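Long-range contacts in dimethyl-sulfide monooxygenase (Hyphomicrobium sulfonivorans, PDB 6AK1), which oxidises dimethyl sulfide to methanethiol and formaldehyde with NADH and oxygen, using FMN as cofactor, in the first step of dimethyl sulfide degradation: residues I284-S288 and D410-P414; D287-E293 and V372-K377. All coordinates share one frame; numbering follows the deposited sequence.

Overall arrangement
Both contacts start from the loop that leads out of strand 276-284, and their centres lie about 7 Å apart on the same side of the chain's centre, away from the residues that probably bind FMN, as in relatives. Contact 1 sets this loop against helix 403-418. It is mostly buried and held by van der Waals and CH-pi contact, without a hydrogen bond between its segments: a tyrosine ring on glycine backbone, a threonine on an isoleucine. Contact 2 is only partly buried and more polar. It joins the start of helix 289-300 to the turn before helix 375-388 through an aspartate, a backbone N-H and a water. Thr285 OG1, hydrogen-bonded to Gly373 O, links the two.

Contact 1 of 2, residues I284-S288 and D410-P414; sequences ITGDS and DYIVP
Tyr411 lays one face of its ring on the backbone of Gly286. Gly286 CA stands 3.6 Å from the ring centroid and only 8° off the normal, a CH-pi contact centred on the ring. The peptide that follows runs toward CE1: Gly286 C comes within 3.4 Å of Tyr411 CE1, and Asp287 N reaches the same carbon obliquely at 3.3 Å. Asp287 CB adds a looser contact with CE1 at 4.0 Å. One residue on, Ile412 brings the end of its side chain to Thr285, its CD1 lying 3.6 Å from Thr285 OG1 while its CG1 packs on Thr285 CG2 at 4.0 Å. No hydrogen bond links the two segments, so the fit rests on van der Waals and CH-pi contact.

With CG opposite the carbonyl carbon (chi1 -68°), Tyr411 sends its ring off the helix and over the loop. Shortened to an alanine, this residue would probably leave the backbone of Gly286 without its aromatic cover and open a gap between loop and helix. In the second shell, Thr285 is held at two polar atoms: its OG1 is hydrogen-bonded to Gly373 O, and its carbonyl oxygen accepts a hydrogen bond from Lys295 NZ of helix 289-300. Ile412 also touches Val378 and Leu382 of helix 375-388, while Asp410, one residue before the tyrosine, forms a salt bridge with Arg48. The contact thus packs the loop after a barrel strand against an outer helix, here strand 276-284 and helix 403-418, within the TIM-barrel fold of the luciferase-like monooxygenases.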
loop_
_atom_site.group_PDB
_atom_site.type_symbol
_atom_site.label_atom_id
_atom_site.label_comp_id
_atom_site.label_asym_id
_atom_site.label_seq_id
_atom_site.Cartn_x
_atom_site.Cartn_y
_atom_site.Cartn_z
ATOM N N ILE A 284 -19.552 -0.640 -5.607
ATOM C CA ILE A 284 -20.701 -1.512 -5.390
ATOM C C ILE A 284 -21.405 -1.658 -6.731
ATOM O O ILE A 284 -21.868 -0.660 -7.306
ATOM C CB ILE A 284 -21.673 -0.958 -4.331
ATOM C CG1 ILE A 284 -20.939 -0.447 -3.079
ATOM C CG2 ILE A 284 -22.745 -2.009 -3.975
ATOM C CD1 ILE A 284 -20.487 -1.535 -2.135
ATOM N N THR A 285 -21.508 -2.887 -7.233
ATOM C CA THR A 285 -22.075 -3.066 -8.564
ATOM C C THR A 285 -23.002 -4.282 -8.582
ATOM O O THR A 285 -23.301 -4.889 -7.545
ATOM C CB THR A 285 -20.961 -3.163 -9.619
ATOM O OG1 THR A 285 -21.549 -3.374 -10.910
ATOM C CG2 THR A 285 -20.027 -4.313 -9.314
ATOM N N GLY A 286 -23.445 -4.617 -9.792
ATOM C CA GLY A 286 -24.450 -5.636 -10.030
ATOM C C GLY A 286 -24.905 -5.562 -11.477
ATOM O O GLY A 286 -24.322 -4.838 -12.291
ATOM N N ASP A 287 -25.965 -6.315 -11.790
ATOM C CA ASP A 287 -26.376 -6.429 -13.187
ATOM C C ASP A 287 -26.988 -5.142 -13.737
ATOM O O ASP A 287 -26.962 -4.937 -14.951
ATOM C CB ASP A 287 -27.371 -7.569 -13.370
ATOM C CG ASP A 287 -27.334 -8.142 -14.782
ATOM O OD1 ASP A 287 -26.257 -8.090 -15.411
ATOM O OD2 ASP A 287 -28.371 -8.633 -15.265
ATOM N N SER A 288 -27.524 -4.275 -12.880
ATOM C CA SER A 288 -28.152 -3.030 -13.299
ATOM C C SER A 288 -27.851 -1.952 -12.269
ATOM O O SER A 288 -27.401 -2.239 -11.154
ATOM C CB SER A 288 -29.672 -3.198 -13.460
ATOM O OG SER A 288 -30.281 -3.397 -12.199
ATOM N N ASP A 410 -16.698 -10.285 -11.898
ATOM C CA ASP A 410 -17.808 -10.844 -12.671
ATOM C C ASP A 410 -18.498 -9.792 -13.539
ATOM O O ASP A 410 -18.841 -10.064 -14.695
ATOM C CB ASP A 410 -18.822 -11.503 -11.730
ATOM C CG ASP A 410 -18.254 -12.742 -11.042
ATOM O OD1 ASP A 410 -17.214 -13.254 -11.489
ATOM O OD2 ASP A 410 -18.848 -13.204 -10.055
ATOM N N TYR A 411 -18.735 -8.600 -12.996
ATOM C CA TYR A 411 -19.578 -7.598 -13.645
ATOM C C TYR A 411 -18.799 -6.518 -14.385
ATOM O O TYR A 411 -19.287 -6.019 -15.401
ATOM C CB TYR A 411 -20.467 -6.895 -12.622
ATOM C CG TYR A 411 -21.550 -7.715 -11.970
ATOM C CD1 TYR A 411 -22.723 -8.009 -12.649
ATOM C CD2 TYR A 411 -21.428 -8.130 -10.649
ATOM C CE1 TYR A 411 -23.724 -8.727 -12.047
ATOM C CE2 TYR A 411 -22.430 -8.849 -10.035
ATOM C CZ TYR A 411 -23.584 -9.141 -10.746
ATOM O OH TYR A 411 -24.608 -9.845 -10.153
ATOM N N ILE A 412 -17.640 -6.097 -13.879
ATOM C CA ILE A 412 -16.909 -4.949 -14.430
ATOM C C ILE A 412 -15.761 -5.376 -15.349
ATOM O O ILE A 412 -15.612 -4.839 -16.439
ATOM C CB ILE A 412 -16.392 -4.034 -13.298
ATOM C CG1 ILE A 412 -17.537 -3.584 -12.384
ATOM C CG2 ILE A 412 -15.650 -2.841 -13.889
ATOM C CD1 ILE A 412 -18.784 -3.116 -13.131
ATOM N N VAL A 413 -14.939 -6.350 -14.898
ATOM C CA VAL A 413 -13.783 -6.750 -15.728
ATOM C C VAL A 413 -14.152 -7.148 -17.123
ATOM O O VAL A 413 -13.420 -6.773 -18.059
ATOM C CB VAL A 413 -12.980 -7.863 -14.971
ATOM C CG1 VAL A 413 -12.125 -8.662 -15.949
ATOM C CG2 VAL A 413 -12.091 -7.244 -13.904
ATOM N N PRO A 414 -15.246 -7.894 -17.405
ATOM C CA PRO A 414 -15.586 -8.175 -18.808
ATOM C C PRO A 414 -15.874 -6.919 -19.608
ATOM O O PRO A 414 -15.516 -6.854 -20.789
ATOM C CB PRO A 414 -16.831 -9.074 -18.701
ATOM C CG PRO A 414 -16.741 -9.690 -17.346
ATOM C CD PRO A 414 -16.198 -8.566 -16.493
#

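Contact 2 of 2, residues D287-E293 and V372-K377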
loop_
_atom_site.group_PDB
_atom_site.type_symbol
_atom_site.label_atom_id
_atom_site.label_comp_id
_atom_site.label_asym_id
_atom_site.label_seq_id
_atom_site.Cartn_x
_atom_site.Cartn_y
_atom_site.Cartn_z
ATOM N N ASP A 287 -25.965 -6.315 -11.790
ATOM C CA ASP A 287 -26.376 -6.429 -13.187
ATOM C C ASP A 287 -26.988 -5.142 -13.737
ATOM O O ASP A 287 -26.962 -4.937 -14.951
ATOM C CB ASP A 287 -27.371 -7.569 -13.370
ATOM C CG ASP A 287 -27.334 -8.142 -14.782
ATOM O OD1 ASP A 287 -26.257 -8.090 -15.411
ATOM O OD2 ASP A 287 -28.371 -8.633 -15.265
ATOM N N SER A 288 -27.524 -4.275 -12.880
ATOM C CA SER A 288 -28.152 -3.030 -13.299
ATOM C C SER A 288 -27.851 -1.952 -12.269
ATOM O O SER A 288 -27.401 -2.239 -11.154
ATOM C CB SER A 288 -29.672 -3.198 -13.460
ATOM O OG SER A 288 -30.281 -3.397 -12.199
ATOM N N ASP A 289 -28.103 -0.690 -12.647
ATOM C CA ASP A 289 -27.984 0.384 -11.666
ATOM C C ASP A 289 -28.932 0.146 -10.505
ATOM O O ASP A 289 -28.604 0.451 -9.353
ATOM C CB ASP A 289 -28.269 1.750 -12.298
ATOM C CG ASP A 289 -27.253 2.145 -13.364
ATOM O OD1 ASP A 289 -26.137 1.589 -13.391
ATOM O OD2 ASP A 289 -27.586 3.011 -14.200
ATOM N N GLU A 290 -30.118 -0.408 -10.792
ATOM C CA GLU A 290 -31.107 -0.644 -9.746
ATOM C C GLU A 290 -30.627 -1.714 -8.775
ATOM O O GLU A 290 -30.805 -1.585 -7.559
ATOM C CB GLU A 290 -32.447 -1.066 -10.357
ATOM C CG GLU A 290 -33.146 -0.057 -11.283
ATOM C CD GLU A 290 -32.342 0.326 -12.534
ATOM O OE1 GLU A 290 -32.366 1.525 -12.897
ATOM O OE2 GLU A 290 -31.679 -0.550 -13.146
ATOM N N ALA A 291 -30.034 -2.788 -9.301
ATOM C CA ALA A 291 -29.497 -3.832 -8.439
ATOM C C ALA A 291 -28.310 -3.317 -7.638
ATOM O O ALA A 291 -28.207 -3.594 -6.439
ATOM C CB ALA A 291 -29.112 -5.061 -9.263
ATOM N N ALA A 292 -27.416 -2.550 -8.275
ATOM C CA ALA A 292 -26.277 -1.991 -7.545
ATOM C C ALA A 292 -26.745 -1.096 -6.412
ATOM O O ALA A 292 -26.191 -1.135 -5.310
ATOM C CB ALA A 292 -25.367 -1.217 -8.489
ATOM N N GLU A 293 -27.794 -0.313 -6.649
ATOM C CA GLU A 293 -28.290 0.582 -5.615
ATOM C C GLU A 293 -28.926 -0.193 -4.465
ATOM O O GLU A 293 -28.698 0.131 -3.293
ATOM C CB GLU A 293 -29.274 1.586 -6.232
ATOM C CG GLU A 293 -29.909 2.562 -5.235
ATOM C CD GLU A 293 -28.887 3.447 -4.514
ATOM O OE1 GLU A 293 -27.841 3.800 -5.109
ATOM O OE2 GLU A 293 -29.137 3.776 -3.333
ATOM N N VAL A 372 -21.369 3.526 -7.280
ATOM C CA VAL A 372 -22.489 2.589 -7.294
ATOM C C VAL A 372 -23.128 2.628 -8.678
ATOM O O VAL A 372 -23.434 3.709 -9.188
ATOM C CB VAL A 372 -23.521 2.937 -6.204
ATOM C CG1 VAL A 372 -24.714 2.006 -6.262
ATOM C CG2 VAL A 372 -22.875 2.912 -4.822
ATOM N N GLY A 373 -23.307 1.462 -9.292
ATOM C CA GLY A 373 -23.934 1.404 -10.600
ATOM C C GLY A 373 -23.780 0.035 -11.226
ATOM O O GLY A 373 -23.089 -0.846 -10.703
ATOM N N GLY A 374 -24.470 -0.137 -12.361
ATOM C CA GLY A 374 -24.275 -1.295 -13.205
ATOM C C GLY A 374 -22.996 -1.177 -14.014
ATOM O O GLY A 374 -22.247 -0.201 -13.912
ATOM N N PRO A 375 -22.739 -2.190 -14.854
ATOM C CA PRO A 375 -21.438 -2.247 -15.556
ATOM C C PRO A 375 -21.119 -1.029 -16.413
ATOM O O PRO A 375 -19.975 -0.560 -16.395
ATOM C CB PRO A 375 -21.560 -3.523 -16.404
ATOM C CG PRO A 375 -22.581 -4.357 -15.676
ATOM C CD PRO A 375 -23.571 -3.377 -15.124
ATOM N N GLN A 376 -22.089 -0.500 -17.164
ATOM C CA GLN A 376 -21.832 0.650 -18.032
ATOM C C GLN A 376 -21.473 1.889 -17.223
ATOM O O GLN A 376 -20.452 2.543 -17.480
ATOM C CB GLN A 376 -23.060 0.948 -18.909
ATOM C CG GLN A 376 -23.433 -0.129 -19.899
ATOM C CD GLN A 376 -22.237 -0.636 -20.661
ATOM O OE1 GLN A 376 -21.487 0.144 -21.254
ATOM N NE2 GLN A 376 -22.031 -1.952 -20.630
ATOM N N LYS A 377 -22.319 2.243 -16.250
ATOM C CA LYS A 377 -22.069 3.440 -15.456
ATOM C C LYS A 377 -20.778 3.303 -14.654
ATOM O O LYS A 377 -20.021 4.272 -14.509
ATOM C CB LYS A 377 -23.259 3.705 -14.538
ATOM C CG LYS A 377 -23.037 4.774 -13.473
ATOM C CD LYS A 377 -24.272 4.845 -12.569
ATOM C CE LYS A 377 -24.289 6.075 -11.666
ATOM N NZ LYS A 377 -23.300 5.978 -10.557
HETATM O O HOH W 1 -25.233 0.915 -15.877
#
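Val372 CG1 packs under the first turn of helix 289-300, where two strand-to-helix connections of the TIM barrel meet, those following the paired parallel strands 276-284 and 370-372. This methyl, anti to the valine's backbone N (chi1 177°), lies 3.6 Å from Ala292 O and also touches Ala292 CB. Glu293 OE1 approaches it more loosely, while OE2 of that glutamate is hydrogen-bonded to Gln297.

At Gly373 the carbonyl oxygen lies 3.2 Å from Ala292 CB. Gly374 follows at the N-cap position of helix 375-388. Its N-H points almost straight at the carboxylate of Asp289, with N to OD1 at 2.6 Å and 168° at the hydrogen; OD1 receives it on the anti lone pair. The backbones come close here, Gly374 CA lying 3.8 Å from Ser288 C. Ser288 caps helix 289-300, its OG accepting from Ala291 N. Pro375 then rests its CD on Asp287 O, 3.7 Å away.

Lys377 crosses Asp289 obliquely, its CB and CD each near OD1, but its amino group passes the carboxylate: NZ stays 5.9 Å from Asp289 OD1 and donates back to Val372 O of its own segment. A water completes the polar link, giving a hydrogen bond to Asp289 OD1 at 2.7 Å and accepting one from Lys377 N at 3.2 Å.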